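Local structure of zinc transport protein ZntB (Vibrio parahaemolyticus RIMD 2210633, 3CK6) at residues D154-T159 with Q177-S182; I181-F186 with E224-Y229. The protein probably imports zinc ions across the inner membrane together with protons, working as a homopentamer whose cytoplasmic domain forms a funnel. The protein carries 1 engineered substitution. All blocks are in the same frame, centred on the assembly; numbering follows the deposited sequence.

How the contacts relate
Contacts 1 and 2 follow each other along helix 173-199, sharing Ile181 and Ser182, with centres about 8 Å apart. In contact 1 this helix packs on helix 134-161, and in contact 2 on the long helix 209-246, so together they join three helices. Tyr229 bridges them: Leu180 CD1 lies 3.7 Å from Tyr229 CB, Ile156 CG2 is 4.2 Å from Tyr229 CD2, and Glu157 CB comes within 3.2 Å of Tyr229 OH. Leu180 CD2 also meets Ile226 CG2 at 4.2 Å. Both contacts touch the second subunit of the pentamer, and contact 2 reaches a third as well.

Contact 1: D154-T159 with Q177-S182; sequences DTIEET and QKALIS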
ATOM      1  N   ASP E 154      24.408 -14.385  -2.578  1.00 30.49           N
ATOM      2  CA  ASP E 154      24.858 -15.728  -2.205  1.00 30.87           C
ATOM      3  C   ASP E 154      25.825 -15.699  -1.027  1.00 30.57           C
ATOM      4  O   ASP E 154      25.778 -16.584  -0.199  1.00 29.37           O
ATOM      5  CB  ASP E 154      25.542 -16.444  -3.375  1.00 31.18           C
ATOM      6  CG  ASP E 154      24.563 -16.950  -4.422  1.00 34.85           C
ATOM      7  OD1 ASP E 154      23.352 -17.074  -4.116  1.00 36.94           O
ATOM      8  OD2 ASP E 154      25.018 -17.227  -5.561  1.00 37.16           O
ATOM      9  N   THR E 155      26.704 -14.692  -0.976  1.00 30.47           N
ATOM     10  CA  THR E 155      27.670 -14.558   0.116  1.00 31.43           C
ATOM     11  C   THR E 155      26.937 -14.201   1.401  1.00 32.28           C
ATOM     12  O   THR E 155      27.354 -14.583   2.489  1.00 32.55           O
ATOM     13  CB  THR E 155      28.763 -13.492  -0.170  1.00 31.04           C
ATOM     14  OG1 THR E 155      28.205 -12.172  -0.092  1.00 30.99           O
ATOM     15  CG2 THR E 155      29.395 -13.701  -1.528  1.00 29.92           C
ATOM     16  N   ILE E 156      25.848 -13.448   1.268  1.00 33.19           N
ATOM     17  CA  ILE E 156      25.032 -13.088   2.432  1.00 34.12           C
ATOM     18  C   ILE E 156      24.270 -14.320   2.923  1.00 34.38           C
ATOM     19  O   ILE E 156      24.224 -14.605   4.131  1.00 34.12           O
ATOM     20  CB  ILE E 156      24.099 -11.879   2.148  1.00 34.54           C
ATOM     21  CG1 ILE E 156      24.951 -10.603   2.003  1.00 34.64           C
ATOM     22  CG2 ILE E 156      23.051 -11.721   3.270  1.00 34.80           C
ATOM     23  CD1 ILE E 156      24.231  -9.406   1.392  1.00 34.52           C
ATOM     24  N   GLU E 157      23.712 -15.069   1.978  1.00 34.27           N
ATOM     25  CA  GLU E 157      23.065 -16.342   2.294  1.00 35.24           C
ATOM     26  C   GLU E 157      23.989 -17.278   3.100  1.00 35.37           C
ATOM     27  O   GLU E 157      23.551 -17.882   4.083  1.00 35.37           O
ATOM     28  CB  GLU E 157      22.566 -17.025   1.020  1.00 34.63           C
ATOM     29  CG  GLU E 157      21.964 -18.407   1.281  1.00 36.38           C
ATOM     30  CD  GLU E 157      21.413 -19.039   0.031  1.00 38.40           C
ATOM     31  OE1 GLU E 157      20.367 -19.712   0.141  1.00 37.99           O
ATOM     32  OE2 GLU E 157      22.013 -18.854  -1.061  1.00 41.18           O
ATOM     33  N   GLU E 158      25.258 -17.373   2.691  1.00 36.00           N
ATOM     34  CA  GLU E 158      26.290 -18.152   3.417  1.00 37.33           C
ATOM     35  C   GLU E 158      26.412 -17.756   4.884  1.00 37.41           C
ATOM     36  O   GLU E 158      26.510 -18.610   5.773  1.00 37.55           O
ATOM     37  CB  GLU E 158      27.670 -17.952   2.784  1.00 37.78           C
ATOM     38  CG  GLU E 158      27.893 -18.610   1.435  1.00 39.94           C
ATOM     39  CD  GLU E 158      29.300 -19.175   1.313  1.00 42.77           C
ATOM     40  OE1 GLU E 158      29.955 -19.375   2.366  1.00 40.49           O
ATOM     41  OE2 GLU E 158      29.744 -19.424   0.166  1.00 44.85           O
ATOM     42  N   THR E 159      26.454 -16.450   5.121  1.00 37.59           N
ATOM     43  CA  THR E 159      26.513 -15.892   6.461  1.00 37.37           C
ATOM     44  C   THR E 159      25.286 -16.353   7.247  1.00 37.55           C
ATOM     45  O   THR E 159      25.420 -16.875   8.363  1.00 37.04           O
ATOM     46  CB  THR E 159      26.602 -14.342   6.409  1.00 37.43           C
ATOM     47  OG1 THR E 159      27.821 -13.967   5.766  1.00 37.65           O
ATOM     48  CG2 THR E 159      26.571 -13.715   7.804  1.00 37.46           C
ATOM     49  N   GLN E 177      22.671  -7.478   7.951  1.00 32.19           N
ATOM     50  CA  GLN E 177      21.550  -6.564   7.827  1.00 32.84           C
ATOM     51  C   GLN E 177      21.956  -5.195   7.283  1.00 31.89           C
ATOM     52  O   GLN E 177      21.221  -4.610   6.487  1.00 31.62           O
ATOM     53  CB  GLN E 177      20.818  -6.396   9.152  1.00 33.40           C
ATOM     54  CG  GLN E 177      19.285  -6.365   8.951  1.00 37.68           C
ATOM     55  CD  GLN E 177      18.616  -5.203   9.666  1.00 43.61           C
ATOM     56  OE1 GLN E 177      17.721  -4.543   9.108  1.00 45.55           O
ATOM     57  NE2 GLN E 177      19.049  -4.939  10.901  1.00 44.58           N
ATOM     58  N   LYS E 178      23.108  -4.687   7.737  1.00 31.89           N
ATOM     59  CA  LYS E 178      23.665  -3.454   7.189  1.00 31.88           C
ATOM     60  C   LYS E 178      23.880  -3.590   5.682  1.00 31.00           C
ATOM     61  O   LYS E 178      23.566  -2.675   4.913  1.00 30.44           O
ATOM     62  CB  LYS E 178      24.982  -3.072   7.885  1.00 32.26           C
ATOM     63  CG  LYS E 178      25.756  -1.912   7.203  1.00 36.67           C
ATOM     64  CD  LYS E 178      24.985  -0.567   7.168  1.00 40.49           C
ATOM     65  CE  LYS E 178      25.180   0.255   8.446  1.00 41.99           C
ATOM     66  NZ  LYS E 178      26.548   0.851   8.568  1.00 43.20           N
ATOM     67  N   ALA E 179      24.429  -4.729   5.273  1.00 30.49           N
ATOM     68  CA  ALA E 179      24.659  -4.996   3.864  1.00 29.91           C
ATOM     69  C   ALA E 179      23.348  -5.021   3.094  1.00 29.41           C
ATOM     70  O   ALA E 179      23.240  -4.398   2.041  1.00 29.22           O
ATOM     71  CB  ALA E 179      25.429  -6.296   3.698  1.00 30.64           C
ATOM     72  N   LEU E 180      22.345  -5.706   3.647  1.00 29.18           N
ATOM     73  CA  LEU E 180      21.035  -5.852   3.015  1.00 28.55           C
ATOM     74  C   LEU E 180      20.292  -4.529   2.891  1.00 28.14           C
ATOM     75  O   LEU E 180      19.808  -4.237   1.813  1.00 27.39           O
ATOM     76  CB  LEU E 180      20.164  -6.892   3.735  1.00 28.57           C
ATOM     77  CG  LEU E 180      20.583  -8.364   3.632  1.00 29.07           C
ATOM     78  CD1 LEU E 180      19.980  -9.181   4.783  1.00 28.53           C
ATOM     79  CD2 LEU E 180      20.149  -8.927   2.267  1.00 27.09           C
ATOM     80  N   ILE E 181      20.213  -3.717   3.952  1.00 27.89           N
ATOM     81  CA  ILE E 181      19.517  -2.417   3.803  1.00 28.79           C
ATOM     82  C   ILE E 181      20.221  -1.453   2.844  1.00 29.33           C
ATOM     83  O   ILE E 181      19.541  -0.713   2.108  1.00 29.85           O
ATOM     84  CB  ILE E 181      19.103  -1.721   5.121  1.00 29.04           C
ATOM     85  CG1 ILE E 181      20.334  -1.227   5.897  1.00 28.16           C
ATOM     86  CG2 ILE E 181      18.180  -2.664   5.949  1.00 29.58           C
ATOM     87  CD1 ILE E 181      20.044  -0.182   7.024  1.00 29.48           C
ATOM     88  N   SER E 182      21.556  -1.503   2.817  1.00 29.55           N
ATOM     89  CA  SER E 182      22.355  -0.737   1.855  1.00 30.59           C
ATOM     90  C   SER E 182      22.016  -1.122   0.407  1.00 30.67           C
ATOM     91  O   SER E 182      21.859  -0.231  -0.432  1.00 31.65           O
ATOM     92  CB  SER E 182      23.857  -0.884   2.118  1.00 30.31           C
ATOM     93  OG  SER E 182      24.206  -0.467   3.430  1.00 32.92           O
TER
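No ring or other flat side chain takes part where Ile156 meets Ala179 and Leu180; the flat group to look at is the peptide carbonyl of Lys178, on the 177-182 side, which takes two bonds from Ser182, one turn further on. The two donors approach its oxygen from opposite faces of the plane. Ser182 OG comes to Lys178 O at 2.7 Å, tilted 29° out of the plane, while Ser182 N makes the regular helical bond to Lys178 O at 3.1 Å. The serine hydroxyl is thus folded back on its own helix.

Across the contact everything is aliphatic, and one residue does the work on the 154-159 side. Ile156 points toward the facing helix and uses both of its branches. Its long branch lies beside the backbone N and then runs extended (chi2 166°), which carries CD1 forward until it touches Ala179 CB at 4.1 Å. The short branch, CG2, stands anti to the backbone N and meets Leu180 instead, at 4.2 Å from CD2 and at the same distance from CG. The leucine gets there by its end, and the two side chains pass each other at a slant. Ile156 CA and Ala179 CA, the nearest such pair across the contact, are 8.2 Å apart; all three touching residues are buried, with ordinary van der Waals spacing throughout.

Tyr152 and Leu153, about one turn earlier on helix 134-161, continue the packing onto Ala179 and Leu180. Helices 134-161 and 173-199, consecutive in the chain and running in roughly opposite senses, form a helical hairpin consistent with the paired willow helices of CorA-family cytoplasmic domains.

Contact 2: I181-F186 with E224-Y229; sequences ISIKRF and ETIEFY
Ile226 and Glu227, in the middle of 224-229, are the residues that reach across to Ile183 and Lys184; those before them face other subunits. Glu224 forms a salt bridge through OE1 with Arg66 of the third subunit, Thr225 OG1 is hydrogen-bonded to Arg185 NH2 of that same neighbouring subunit, and the equivalent bond leaves this chain's own Arg185 for Thr225 of the second subunit.

Ile226 points toward helix 173-199. Its long branch is extended and pushes CD1 against Ile183 CG2 at 3.4 Å, tighter than methyl groups usually sit, with the two side chains crossing at about a right angle. Its other branch, CG2, rests 4.0 Å from Lys184 CB. Leu153 of helix 134-161 also packs on Ile226, and Tyr152 on Ile183.

The two helices run antiparallel here, at 151° with local axes 10.5 Å apart. Helix 209-246 is consistent with the long stalk helix of CorA-family transporters, which lines the funnel and leads on to the membrane, and helix 173-199 lies against its flank.

Glu227 has CG beside the backbone N and bends at chi2 (-63°), bringing its carboxylate across the lysine's end. Lys184 is extended all the way, and its NZ donates to Glu227 OE1 on the syn side, 19° out of the carboxylate plane, in a salt bridge of 2.5 Å. Such a short length deserves some reserve. OE2 is farther off, 3.5 Å from Lys184 NZ, so one oxygen carries the bond; Arg188 adds a long, weak ion pair to it.

Tyr229 lays one ring face over Thr225 CG2, which stands 3.3 Å above the ring plane toward its rim, and Leu160 of helix 134-161 touches Tyr229 as well.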
ATOM      1  N   ILE E 181      20.213  -3.717   3.952  1.00 27.89           N
ATOM      2  CA  ILE E 181      19.517  -2.417   3.803  1.00 28.79           C
ATOM      3  C   ILE E 181      20.221  -1.453   2.844  1.00 29.33           C
ATOM      4  O   ILE E 181      19.541  -0.713   2.108  1.00 29.85           O
ATOM      5  CB  ILE E 181      19.103  -1.721   5.121  1.00 29.04           C
ATOM      6  CG1 ILE E 181      20.334  -1.227   5.897  1.00 28.16           C
ATOM      7  CG2 ILE E 181      18.180  -2.664   5.949  1.00 29.58           C
ATOM      8  CD1 ILE E 181      20.044  -0.182   7.024  1.00 29.48           C
ATOM      9  N   SER E 182      21.556  -1.503   2.817  1.00 29.55           N
ATOM     10  CA  SER E 182      22.355  -0.737   1.855  1.00 30.59           C
ATOM     11  C   SER E 182      22.016  -1.122   0.407  1.00 30.67           C
ATOM     12  O   SER E 182      21.859  -0.231  -0.432  1.00 31.65           O
ATOM     13  CB  SER E 182      23.857  -0.884   2.118  1.00 30.31           C
ATOM     14  OG  SER E 182      24.206  -0.467   3.430  1.00 32.92           O
ATOM     15  N   ILE E 183      21.907  -2.428   0.127  1.00 31.16           N
ATOM     16  CA  ILE E 183      21.503  -2.956  -1.205  1.00 31.41           C
ATOM     17  C   ILE E 183      20.076  -2.573  -1.529  1.00 31.04           C
ATOM     18  O   ILE E 183      19.761  -2.152  -2.676  1.00 31.14           O
ATOM     19  CB  ILE E 183      21.564  -4.547  -1.293  1.00 30.86           C
ATOM     20  CG1 ILE E 183      22.964  -5.111  -1.008  1.00 34.95           C
ATOM     21  CG2 ILE E 183      21.106  -5.057  -2.643  1.00 33.46           C
ATOM     22  CD1 ILE E 183      24.131  -4.328  -1.552  1.00 34.24           C
ATOM     23  N   LYS E 184      19.198  -2.764  -0.546  1.00 30.02           N
ATOM     24  CA  LYS E 184      17.753  -2.582  -0.763  1.00 30.14           C
ATOM     25  C   LYS E 184      17.443  -1.140  -1.177  1.00 29.14           C
ATOM     26  O   LYS E 184      16.570  -0.903  -2.017  1.00 27.29           O
ATOM     27  CB  LYS E 184      16.961  -2.947   0.486  1.00 30.64           C
ATOM     28  CG  LYS E 184      15.481  -2.572   0.390  1.00 33.24           C
ATOM     29  CD  LYS E 184      14.757  -2.981   1.673  1.00 37.12           C
ATOM     30  CE  LYS E 184      13.293  -2.536   1.632  1.00 38.31           C
ATOM     31  NZ  LYS E 184      12.511  -3.215   2.705  1.00 41.58           N
ATOM     32  N   ARG E 185      18.192  -0.202  -0.592  1.00 27.91           N
ATOM     33  CA  ARG E 185      18.076   1.226  -0.875  1.00 27.66           C
ATOM     34  C   ARG E 185      18.040   1.527  -2.380  1.00 28.06           C
ATOM     35  O   ARG E 185      17.300   2.412  -2.827  1.00 27.17           O
ATOM     36  CB  ARG E 185      19.233   1.984  -0.206  1.00 27.64           C
ATOM     37  CG  ARG E 185      19.310   3.483  -0.515  1.00 27.62           C
ATOM     38  CD  ARG E 185      20.623   4.046  -0.002  1.00 27.55           C
ATOM     39  NE  ARG E 185      20.728   5.494  -0.175  1.00 29.21           N
ATOM     40  CZ  ARG E 185      21.792   6.209   0.159  1.00 28.19           C
ATOM     41  NH1 ARG E 185      22.858   5.604   0.705  1.00 27.41           N
ATOM     42  NH2 ARG E 185      21.786   7.546  -0.034  1.00 27.53           N
ATOM     43  N   PHE E 186      18.836   0.783  -3.144  1.00 28.94           N
ATOM     44  CA  PHE E 186      18.934   0.970  -4.602  1.00 29.44           C
ATOM     45  C   PHE E 186      18.222  -0.092  -5.443  1.00 29.88           C
ATOM     46  O   PHE E 186      17.831   0.160  -6.590  1.00 28.29           O
ATOM     47  CB  PHE E 186      20.394   1.034  -5.003  1.00 29.38           C
ATOM     48  CG  PHE E 186      21.137   2.176  -4.344  1.00 31.73           C
ATOM     49  CD1 PHE E 186      20.723   3.492  -4.554  1.00 32.35           C
ATOM     50  CD2 PHE E 186      22.208   1.930  -3.500  1.00 29.86           C
ATOM     51  CE1 PHE E 186      21.395   4.568  -3.960  1.00 32.13           C
ATOM     52  CE2 PHE E 186      22.891   3.009  -2.886  1.00 32.06           C
ATOM     53  CZ  PHE E 186      22.471   4.330  -3.128  1.00 30.98           C
ATOM     54  N   GLU E 224      12.581  -9.681  -3.601  1.00 24.85           N
ATOM     55  CA  GLU E 224      11.928 -10.633  -2.702  1.00 25.13           C
ATOM     56  C   GLU E 224      12.901 -11.430  -1.849  1.00 25.14           C
ATOM     57  O   GLU E 224      12.609 -11.712  -0.704  1.00 25.71           O
ATOM     58  CB  GLU E 224      11.002 -11.574  -3.456  1.00 24.49           C
ATOM     59  CG  GLU E 224       9.877 -10.798  -4.151  1.00 24.97           C
ATOM     60  CD  GLU E 224       9.049 -11.619  -5.127  1.00 25.86           C
ATOM     61  OE1 GLU E 224       9.469 -12.726  -5.582  1.00 27.94           O
ATOM     62  OE2 GLU E 224       7.948 -11.118  -5.453  1.00 24.99           O
ATOM     63  N   THR E 225      14.039 -11.801  -2.426  1.00 25.52           N
ATOM     64  CA  THR E 225      15.078 -12.534  -1.710  1.00 25.33           C
ATOM     65  C   THR E 225      15.677 -11.687  -0.585  1.00 25.52           C
ATOM     66  O   THR E 225      15.871 -12.177   0.541  1.00 24.85           O
ATOM     67  CB  THR E 225      16.175 -13.026  -2.673  1.00 25.41           C
ATOM     68  OG1 THR E 225      15.659 -14.127  -3.412  1.00 24.79           O
ATOM     69  CG2 THR E 225      17.373 -13.542  -1.876  1.00 24.03           C
ATOM     70  N   ILE E 226      15.968 -10.428  -0.900  1.00 25.80           N
ATOM     71  CA  ILE E 226      16.421  -9.453   0.102  1.00 27.14           C
ATOM     72  C   ILE E 226      15.449  -9.366   1.286  1.00 27.23           C
ATOM     73  O   ILE E 226      15.879  -9.412   2.434  1.00 27.53           O
ATOM     74  CB  ILE E 226      16.670  -8.058  -0.534  1.00 27.11           C
ATOM     75  CG1 ILE E 226      17.916  -8.114  -1.423  1.00 26.96           C
ATOM     76  CG2 ILE E 226      16.861  -6.956   0.568  1.00 27.19           C
ATOM     77  CD1 ILE E 226      18.213  -6.842  -2.108  1.00 30.74           C
ATOM     78  N   GLU E 227      14.149  -9.244   1.002  1.00 27.82           N
ATOM     79  CA  GLU E 227      13.137  -9.170   2.067  1.00 28.43           C
ATOM     80  C   GLU E 227      13.105 -10.425   2.893  1.00 27.76           C
ATOM     81  O   GLU E 227      12.929 -10.370   4.114  1.00 28.40           O
ATOM     82  CB  GLU E 227      11.734  -8.865   1.529  1.00 29.19           C
ATOM     83  CG  GLU E 227      11.607  -7.502   0.921  1.00 33.14           C
ATOM     84  CD  GLU E 227      11.842  -6.385   1.931  1.00 36.47           C
ATOM     85  OE1 GLU E 227      12.601  -5.458   1.598  1.00 39.32           O
ATOM     86  OE2 GLU E 227      11.281  -6.449   3.047  1.00 37.26           O
ATOM     87  N   PHE E 228      13.312 -11.560   2.240  1.00 27.38           N
ATOM     88  CA  PHE E 228      13.375 -12.821   2.940  1.00 25.98           C
ATOM     89  C   PHE E 228      14.596 -12.867   3.859  1.00 25.80           C
ATOM     90  O   PHE E 228      14.480 -13.260   5.028  1.00 23.91           O
ATOM     91  CB  PHE E 228      13.400 -14.003   1.971  1.00 26.73           C
ATOM     92  CG  PHE E 228      13.690 -15.307   2.638  1.00 26.95           C
ATOM     93  CD1 PHE E 228      12.811 -15.831   3.593  1.00 23.75           C
ATOM     94  CD2 PHE E 228      14.840 -16.016   2.314  1.00 28.39           C
ATOM     95  CE1 PHE E 228      13.077 -17.055   4.224  1.00 26.40           C
ATOM     96  CE2 PHE E 228      15.122 -17.224   2.927  1.00 27.28           C
ATOM     97  CZ  PHE E 228      14.244 -17.749   3.902  1.00 27.85           C
ATOM     98  N   TYR E 229      15.761 -12.476   3.338  1.00 25.23           N
ATOM     99  CA  TYR E 229      16.986 -12.486   4.180  1.00 25.72           C
ATOM    100  C   TYR E 229      16.855 -11.531   5.362  1.00 25.20           C
ATOM    101  O   TYR E 229      17.315 -11.838   6.456  1.00 24.60           O
ATOM    102  CB  TYR E 229      18.237 -12.150   3.372  1.00 25.55           C
ATOM    103  CG  TYR E 229      18.646 -13.214   2.366  1.00 24.99           C
ATOM    104  CD1 TYR E 229      18.207 -14.541   2.482  1.00 24.67           C
ATOM    105  CD2 TYR E 229      19.489 -12.893   1.318  1.00 26.90           C
ATOM    106  CE1 TYR E 229      18.600 -15.517   1.562  1.00 26.82           C
ATOM    107  CE2 TYR E 229      19.884 -13.853   0.386  1.00 28.08           C
ATOM    108  CZ  TYR E 229      19.437 -15.152   0.506  1.00 27.97           C
ATOM    109  OH  TYR E 229      19.839 -16.077  -0.433  1.00 28.80           O
TER